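Local coordinates for LEOA (Escherichia coli, PDB 4AUR), which probably binds and hydrolyses GTP as a bacterial member of the dynamin family, in a toxin-producing enterotoxigenic strain, at residues P241-Y244 and E245-R249; N230-G233 and L234-F238; A147-P150 and L151-H155. One frame throughout, in Å; residues are numbered along the deposited sequence.

Contact 1. Residues P241-Y244 and E245-R249; sequences PEHY and ESRSR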
loop_
_atom_site.group_PDB
_atom_site.type_symbol
_atom_site.label_atom_id
_atom_site.label_comp_id
_atom_site.label_asym_id
_atom_site.label_seq_id
_atom_site.Cartn_x
_atom_site.Cartn_y
_atom_site.Cartn_z
ATOM N N PRO A 241 -49.464 28.165 16.737
ATOM C CA PRO A 241 -48.390 27.453 16.033
ATOM C C PRO A 241 -48.070 26.069 16.555
ATOM O O PRO A 241 -47.664 25.217 15.775
ATOM C CB PRO A 241 -47.165 28.371 16.216
ATOM C CG PRO A 241 -47.463 29.162 17.445
ATOM C CD PRO A 241 -48.950 29.386 17.390
ATOM N N GLU A 242 -48.235 25.851 17.855
ATOM C CA GLU A 242 -47.856 24.584 18.480
ATOM C C GLU A 242 -49.035 23.628 18.566
ATOM O O GLU A 242 -48.864 22.433 18.791
ATOM C CB GLU A 242 -47.260 24.837 19.870
ATOM C CG GLU A 242 -46.324 23.741 20.371
ATOM C CD GLU A 242 -45.034 23.638 19.580
ATOM O OE1 GLU A 242 -44.378 24.679 19.321
ATOM O OE2 GLU A 242 -44.677 22.498 19.213
ATOM N N HIS A 243 -50.238 24.154 18.382
ATOM C CA HIS A 243 -51.408 23.298 18.282
ATOM C C HIS A 243 -51.491 22.740 16.865
ATOM O O HIS A 243 -51.761 21.559 16.658
ATOM C CB HIS A 243 -52.681 24.061 18.639
ATOM C CG HIS A 243 -53.818 23.166 19.010
ATOM N ND1 HIS A 243 -55.031 23.191 18.357
ATOM C CD2 HIS A 243 -53.916 22.192 19.948
ATOM C CE1 HIS A 243 -55.834 22.286 18.886
ATOM N NE2 HIS A 243 -55.180 21.663 19.852
ATOM N N TYR A 244 -51.239 23.612 15.901
ATOM C CA TYR A 244 -51.252 23.267 14.487
ATOM C C TYR A 244 -50.272 22.160 14.089
ATOM O O TYR A 244 -50.625 21.267 13.320
ATOM C CB TYR A 244 -50.945 24.530 13.706
ATOM C CG TYR A 244 -50.566 24.318 12.276
ATOM C CD1 TYR A 244 -51.530 24.155 11.305
ATOM C CD2 TYR A 244 -49.239 24.321 11.890
ATOM C CE1 TYR A 244 -51.188 23.987 9.981
ATOM C CE2 TYR A 244 -48.883 24.146 10.566
ATOM C CZ TYR A 244 -49.864 23.981 9.618
ATOM O OH TYR A 244 -49.518 23.817 8.303
ATOM N N GLU A 245 -49.049 22.237 14.610
ATOM C CA GLU A 245 -47.991 21.267 14.286
ATOM C C GLU A 245 -48.315 19.840 14.709
ATOM O O GLU A 245 -47.959 18.883 14.015
ATOM C CB GLU A 245 -46.656 21.688 14.911
ATOM C CG GLU A 245 -45.995 22.838 14.175
ATOM C CD GLU A 245 -44.716 23.302 14.834
ATOM O OE1 GLU A 245 -44.179 22.568 15.694
ATOM O OE2 GLU A 245 -44.247 24.406 14.492
ATOM N N SER A 246 -48.975 19.704 15.853
ATOM C CA SER A 246 -49.352 18.397 16.376
ATOM C C SER A 246 -50.472 17.799 15.535
ATOM O O SER A 246 -50.573 16.582 15.409
ATOM C CB SER A 246 -49.805 18.515 17.841
ATOM O OG SER A 246 -48.824 19.163 18.639
ATOM N N ARG A 247 -51.307 18.665 14.972
ATOM C CA ARG A 247 -52.459 18.242 14.187
ATOM C C ARG A 247 -52.099 18.004 12.734
ATOM O O ARG A 247 -52.361 16.931 12.194
ATOM C CB ARG A 247 -53.577 19.277 14.281
ATOM C CG ARG A 247 -54.086 19.454 15.704
ATOM C CD ARG A 247 -55.590 19.673 15.805
ATOM N NE ARG A 247 -56.039 19.514 17.189
ATOM C CZ ARG A 247 -57.301 19.639 17.599
ATOM N NH1 ARG A 247 -58.273 19.938 16.736
ATOM N NH2 ARG A 247 -57.592 19.471 18.887
ATOM N N SER A 248 -51.486 18.999 12.105
ATOM C CA SER A 248 -51.168 18.917 10.692
ATOM C C SER A 248 -50.117 17.846 10.363
ATOM O O SER A 248 -50.066 17.347 9.251
ATOM C CB SER A 248 -50.660 20.259 10.236
ATOM O OG SER A 248 -49.434 20.502 10.874
ATOM N N ARG A 249 -49.288 17.493 11.333
ATOM C CA ARG A 249 -48.118 16.628 11.115
ATOM C C ARG A 249 -47.110 17.219 10.137
ATOM O O ARG A 249 -46.289 16.496 9.580
ATOM C CB ARG A 249 -48.517 15.208 10.697
ATOM C CG ARG A 249 -48.758 14.266 11.863
ATOM C CD ARG A 249 -50.080 14.596 12.523
ATOM N NE ARG A 249 -50.521 13.569 13.468
ATOM C CZ ARG A 249 -51.685 13.591 14.115
ATOM N NH1 ARG A 249 -52.546 14.591 13.928
ATOM N NH2 ARG A 249 -51.990 12.606 14.950
#
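Ser248 and Tyr244 meet through both backbone and side chain, one helical turn apart. The backbone carbonyl Tyr244 O takes two bonds from the serine: the amide Ser248 N at 2.7 Å, nearly in line with the C=O, and the hydroxyl Ser248 OG at 2.8 Å, from well above the carbonyl plane. With OG set between its own backbone N and carbonyl carbon (chi1 66°), the serine brings its side chain over one face of the tyrosine ring, Ser248 CB lying 4.0 Å from the Tyr244 ring centroid in a CH-pi contact. On another side of the helix, the His243 ring reaches Arg247 obliquely: His243 CE1 sits over one face of the guanidinium, 3.3 Å from Arg247 CZ, with the two planes 44° apart. Ser246 OG donates to Glu242 O at 3.3 Å, a longer bond that, unlike that of Ser248 OG, comes nearly in line with the C=O. Further out, Tyr244 OH is bonded to Ser227 O, and Ser248 OG also pairs with Ile250 N. Arg249 NH1 donates to Arg247 O at 2.9 Å and is also bonded to Leu185 O. Arg249, with positive phi, marks the break between helix 241-248 and helix 250-273, whose Ile250 packs against Tyr244 and Glu245.

Contact 2. Residues N230-G233 and L234-F238; sequences NGRG and LTYWF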
loop_
_atom_site.group_PDB
_atom_site.type_symbol
_atom_site.label_atom_id
_atom_site.label_comp_id
_atom_site.label_asym_id
_atom_site.label_seq_id
_atom_site.Cartn_x
_atom_site.Cartn_y
_atom_site.Cartn_z
ATOM N N ASN A 230 -59.371 20.765 9.322
ATOM C CA ASN A 230 -60.742 21.244 9.569
ATOM C C ASN A 230 -61.236 22.149 8.429
ATOM O O ASN A 230 -62.421 22.151 8.110
ATOM C CB ASN A 230 -60.893 21.963 10.936
ATOM C CG ASN A 230 -60.832 21.012 12.137
ATOM O OD1 ASN A 230 -61.262 21.374 13.239
ATOM N ND2 ASN A 230 -60.297 19.803 11.935
ATOM N N GLY A 231 -60.326 22.907 7.822
ATOM C CA GLY A 231 -60.660 23.806 6.727
ATOM C C GLY A 231 -60.489 25.247 7.131
ATOM O O GLY A 231 -60.521 26.134 6.288
ATOM N N ARG A 232 -60.299 25.467 8.425
ATOM C CA ARG A 232 -60.215 26.806 9.019
ATOM C C ARG A 232 -59.313 27.810 8.286
ATOM O O ARG A 232 -59.724 28.941 8.052
ATOM C CB ARG A 232 -59.762 26.682 10.471
ATOM C CG ARG A 232 -60.832 26.159 11.407
ATOM C CD ARG A 232 -61.668 27.321 11.928
ATOM N NE ARG A 232 -62.703 26.889 12.862
ATOM C CZ ARG A 232 -62.492 26.501 14.121
ATOM N NH1 ARG A 232 -61.265 26.464 14.639
ATOM N NH2 ARG A 232 -63.526 26.140 14.872
ATOM N N GLY A 233 -58.093 27.403 7.940
ATOM C CA GLY A 233 -57.169 28.256 7.185
ATOM C C GLY A 233 -55.819 28.461 7.859
ATOM O O GLY A 233 -55.662 28.221 9.055
ATOM N N LEU A 234 -54.840 28.930 7.086
ATOM C CA LEU A 234 -53.465 29.075 7.584
ATOM C C LEU A 234 -53.358 30.322 8.447
ATOM O O LEU A 234 -52.890 30.253 9.586
ATOM C CB LEU A 234 -52.439 29.160 6.437
ATOM C CG LEU A 234 -52.352 28.065 5.360
ATOM C CD1 LEU A 234 -52.354 26.686 5.999
ATOM C CD2 LEU A 234 -53.463 28.199 4.313
ATOM N N THR A 235 -53.798 31.457 7.900
ATOM C CA THR A 235 -53.811 32.724 8.633
ATOM C C THR A 235 -54.263 32.515 10.077
ATOM O O THR A 235 -53.707 33.109 11.008
ATOM C CB THR A 235 -54.750 33.740 7.966
ATOM O OG1 THR A 235 -54.444 33.832 6.567
ATOM C CG2 THR A 235 -54.614 35.111 8.620
ATOM N N TYR A 236 -55.262 31.655 10.252
ATOM C CA TYR A 236 -55.733 31.268 11.573
ATOM C C TYR A 236 -54.785 30.300 12.283
ATOM O O TYR A 236 -54.412 30.537 13.432
ATOM C CB TYR A 236 -57.146 30.674 11.477
ATOM C CG TYR A 236 -57.581 29.812 12.657
ATOM C CD1 TYR A 236 -57.800 30.361 13.924
ATOM C CD2 TYR A 236 -57.798 28.450 12.492
ATOM C CE1 TYR A 236 -58.206 29.566 14.989
ATOM C CE2 TYR A 236 -58.206 27.652 13.543
ATOM C CZ TYR A 236 -58.410 28.210 14.787
ATOM O OH TYR A 236 -58.816 27.390 15.811
ATOM N N TRP A 237 -54.390 29.217 11.614
ATOM C CA TRP A 237 -53.588 28.167 12.269
ATOM C C TRP A 237 -52.171 28.623 12.699
ATOM O O TRP A 237 -51.600 28.090 13.667
ATOM C CB TRP A 237 -53.506 26.916 11.400
ATOM C CG TRP A 237 -54.740 26.017 11.432
ATOM C CD1 TRP A 237 -55.610 25.789 10.408
ATOM C CD2 TRP A 237 -55.208 25.212 12.531
ATOM N NE1 TRP A 237 -56.583 24.897 10.792
ATOM C CE2 TRP A 237 -56.362 24.529 12.089
ATOM C CE3 TRP A 237 -54.773 25.012 13.845
ATOM C CZ2 TRP A 237 -57.090 23.666 12.913
ATOM C CZ3 TRP A 237 -55.498 24.147 14.666
ATOM C CH2 TRP A 237 -56.643 23.486 14.194
ATOM N N PHE A 238 -51.613 29.617 12.014
ATOM C CA PHE A 238 -50.329 30.172 12.447
ATOM C C PHE A 238 -50.448 30.904 13.778
ATOM O O PHE A 238 -49.471 30.992 14.527
ATOM C CB PHE A 238 -49.711 31.093 11.387
ATOM C CG PHE A 238 -49.313 30.383 10.115
ATOM C CD1 PHE A 238 -48.993 29.033 10.109
ATOM C CD2 PHE A 238 -49.241 31.081 8.919
ATOM C CE1 PHE A 238 -48.634 28.395 8.937
ATOM C CE2 PHE A 238 -48.869 30.448 7.749
ATOM C CZ PHE A 238 -48.569 29.105 7.754
#
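Arg232 lays its aliphatic chain against the ring of Tyr236, and this apolar contact is the main side-chain meeting of the turn. Arg232 CB comes obliquely to within 3.3 Å of Tyr236 CD2, and Arg232 CD stays 3.8 Å from Tyr236 CE2, so the methylenes run beside the CD2-CE2 bond of the ring. A bend at chi2 (-88°) carries the guanidinium on toward the phenol end, where its plane stands 79° from that of the ring. The indole of Trp237 approaches the same arginine from another direction, with Trp237 NE1 3.7 Å from Arg232 CB. Within the helix, Tyr236 CE2 lies over the centre of one face of the Trp237 ring, 3.9 Å above its plane.

Among polar contacts, Arg232 NH1 is 2.9 Å from Tyr236 OH, but the angle is too poor for a hydrogen bond; the hydroxyl is bonded instead to Lys240 NZ. Trp237 NE1 pairs with Pro229 O. The backbone bond Trp237 N to Gly233 O, 3.0 Å, closes the first helical turn, although the position of that oxygen is less certain.

Gly233 occupies the N-cap with phi 125°, a backbone angle that suits glycine. The turn leads from the loop after strand 221-224 into the short helix 234-237, whose Leu234 and Thr235 touch Val77, in the loop following helix 66-74.

Contact 3. Residues A147-P150 and L151-H155; sequences ATNP and LKESH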
loop_
_atom_site.group_PDB
_atom_site.type_symbol
_atom_site.label_atom_id
_atom_site.label_comp_id
_atom_site.label_asym_id
_atom_site.label_seq_id
_atom_site.Cartn_x
_atom_site.Cartn_y
_atom_site.Cartn_z
ATOM N N ALA A 147 -55.611 12.725 -0.031
ATOM C CA ALA A 147 -55.755 11.691 0.965
ATOM C C ALA A 147 -56.854 10.673 0.616
ATOM O O ALA A 147 -56.700 9.471 0.859
ATOM C CB ALA A 147 -56.063 12.345 2.290
ATOM N N THR A 148 -57.976 11.158 0.089
ATOM C CA THR A 148 -59.105 10.276 -0.226
ATOM C C THR A 148 -58.742 9.279 -1.319
ATOM O O THR A 148 -58.967 8.086 -1.171
ATOM C CB THR A 148 -60.363 11.067 -0.659
ATOM O OG1 THR A 148 -60.019 12.029 -1.669
ATOM C CG2 THR A 148 -60.973 11.791 0.530
ATOM N N ASN A 149 -58.182 9.783 -2.414
ATOM C CA ASN A 149 -57.812 8.948 -3.557
ATOM C C ASN A 149 -56.435 9.385 -4.100
ATOM O O ASN A 149 -56.353 10.094 -5.111
ATOM C CB ASN A 149 -58.905 9.037 -4.630
ATOM C CG ASN A 149 -58.563 8.267 -5.894
ATOM O OD1 ASN A 149 -57.935 7.202 -5.856
ATOM N ND2 ASN A 149 -58.984 8.807 -7.029
ATOM N N PRO A 150 -55.350 8.988 -3.403
ATOM C CA PRO A 150 -53.990 9.457 -3.709
ATOM C C PRO A 150 -53.523 9.206 -5.142
ATOM O O PRO A 150 -53.477 8.063 -5.589
ATOM C CB PRO A 150 -53.115 8.683 -2.714
ATOM C CG PRO A 150 -53.965 7.567 -2.225
ATOM C CD PRO A 150 -55.349 8.124 -2.211
ATOM N N LEU A 151 -53.210 10.297 -5.837
ATOM C CA LEU A 151 -52.600 10.294 -7.160
ATOM C C LEU A 151 -53.678 10.238 -8.198
ATOM O O LEU A 151 -54.298 9.215 -8.375
ATOM C CB LEU A 151 -51.593 9.144 -7.361
ATOM C CG LEU A 151 -50.772 9.216 -8.658
ATOM C CD1 LEU A 151 -49.956 10.487 -8.697
ATOM C CD2 LEU A 151 -49.869 8.015 -8.831
ATOM N N LYS A 152 -53.879 11.345 -8.895
ATOM C CA LYS A 152 -54.912 11.430 -9.911
ATOM C C LYS A 152 -54.676 10.456 -11.045
ATOM O O LYS A 152 -53.544 10.116 -11.365
ATOM C CB LYS A 152 -55.046 12.857 -10.431
ATOM C CG LYS A 152 -55.675 13.778 -9.393
ATOM C CD LYS A 152 -55.871 15.197 -9.914
ATOM C CE LYS A 152 -56.716 16.045 -8.958
ATOM N NZ LYS A 152 -58.182 15.971 -9.207
ATOM N N GLU A 153 -55.769 10.012 -11.656
ATOM C CA GLU A 153 -55.731 8.903 -12.604
ATOM C C GLU A 153 -54.874 9.215 -13.821
ATOM O O GLU A 153 -54.293 8.318 -14.416
ATOM C CB GLU A 153 -57.156 8.529 -13.042
ATOM C CG GLU A 153 -57.953 7.702 -12.027
ATOM C CD GLU A 153 -58.477 8.492 -10.825
ATOM O OE1 GLU A 153 -58.471 9.751 -10.854
ATOM O OE2 GLU A 153 -58.903 7.835 -9.845
ATOM N N SER A 154 -54.784 10.495 -14.163
ATOM C CA SER A 154 -54.108 10.962 -15.379
ATOM C C SER A 154 -52.586 11.151 -15.255
ATOM O O SER A 154 -51.906 11.446 -16.236
ATOM C CB SER A 154 -54.741 12.302 -15.790
ATOM O OG SER A 154 -54.873 13.171 -14.662
ATOM N N HIS A 155 -52.053 10.972 -14.056
ATOM C CA HIS A 155 -50.686 11.379 -13.755
ATOM C C HIS A 155 -49.637 10.309 -13.964
ATOM O O HIS A 155 -48.479 10.563 -13.736
ATOM C CB HIS A 155 -50.616 11.871 -12.308
ATOM C CG HIS A 155 -51.167 13.242 -12.116
ATOM N ND1 HIS A 155 -50.860 14.020 -11.021
ATOM C CD2 HIS A 155 -51.978 13.994 -12.897
ATOM C CE1 HIS A 155 -51.467 15.188 -11.131
ATOM N NE2 HIS A 155 -52.157 15.196 -12.258
#
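Asn149 ND2 donates to Glu153 OE2 at 3.0 Å, the one hydrogen bond between 147-150 and 151-155. Its N-H...O angle is 161°, and the acceptor lies almost in the plane of the asparagine amide. On the glutamate, the donor arrives on the syn side of OE2, somewhat out of the carboxylate plane. The amide and carboxylate planes are 41° apart, and the side chains cross at about a right angle. Asn149 reaches across with CG anti to the backbone N (chi1 176°), while Glu153 folds back through a bend at chi2.

Between these two residues the backbone turns through Pro150 and Leu151, the latter with positive phi. The end of the Leu151 side chain packs on Leu202 and Leu206 of helix 188-209, and Pro150 O is bonded to Lys205 NZ of the same helix. Farther along, His155 N donates to Lys152 O at 3.2 Å, and Lys152 CB lies over the centre of one face of the His155 ring, 4.0 Å above it. The whole segment is the loop joining strand 140-146 to helix 156-165 in the GTPase-type sheet domain, where Lys152 touches Ala61, Ser63 and Asp64 in the probable P-loop.

The amide-carboxylate bond ties two exposed side chains across the turn. Because Asn149 supplies a neutral donor, the bond should leave the glutamate's negative charge uncompensated by this partner.

Contacts 1 and 2 form one continuous patch, their centres about 11 Å apart. Trp237 makes the join: its CB is 3.4 Å from Tyr244 CD1, and its CZ3 lies 3.8 Å from His243 ND1, so this one residue joins helix 234-237 to helix 241-248. Contact 3 stands apart, its centre about 25 Å from that of contact 1 and about 24 Å from that of contact 2, with nearest atoms about 10 and 11 Å away. It precedes both in the chain, between strand 140-146 and helix 156-165. Contacts 2 and 3 both border the probable P-loop residues Gly60, Gly65, Lys66 and Thr67, near which Leu234 and Lys152 lie without touching them.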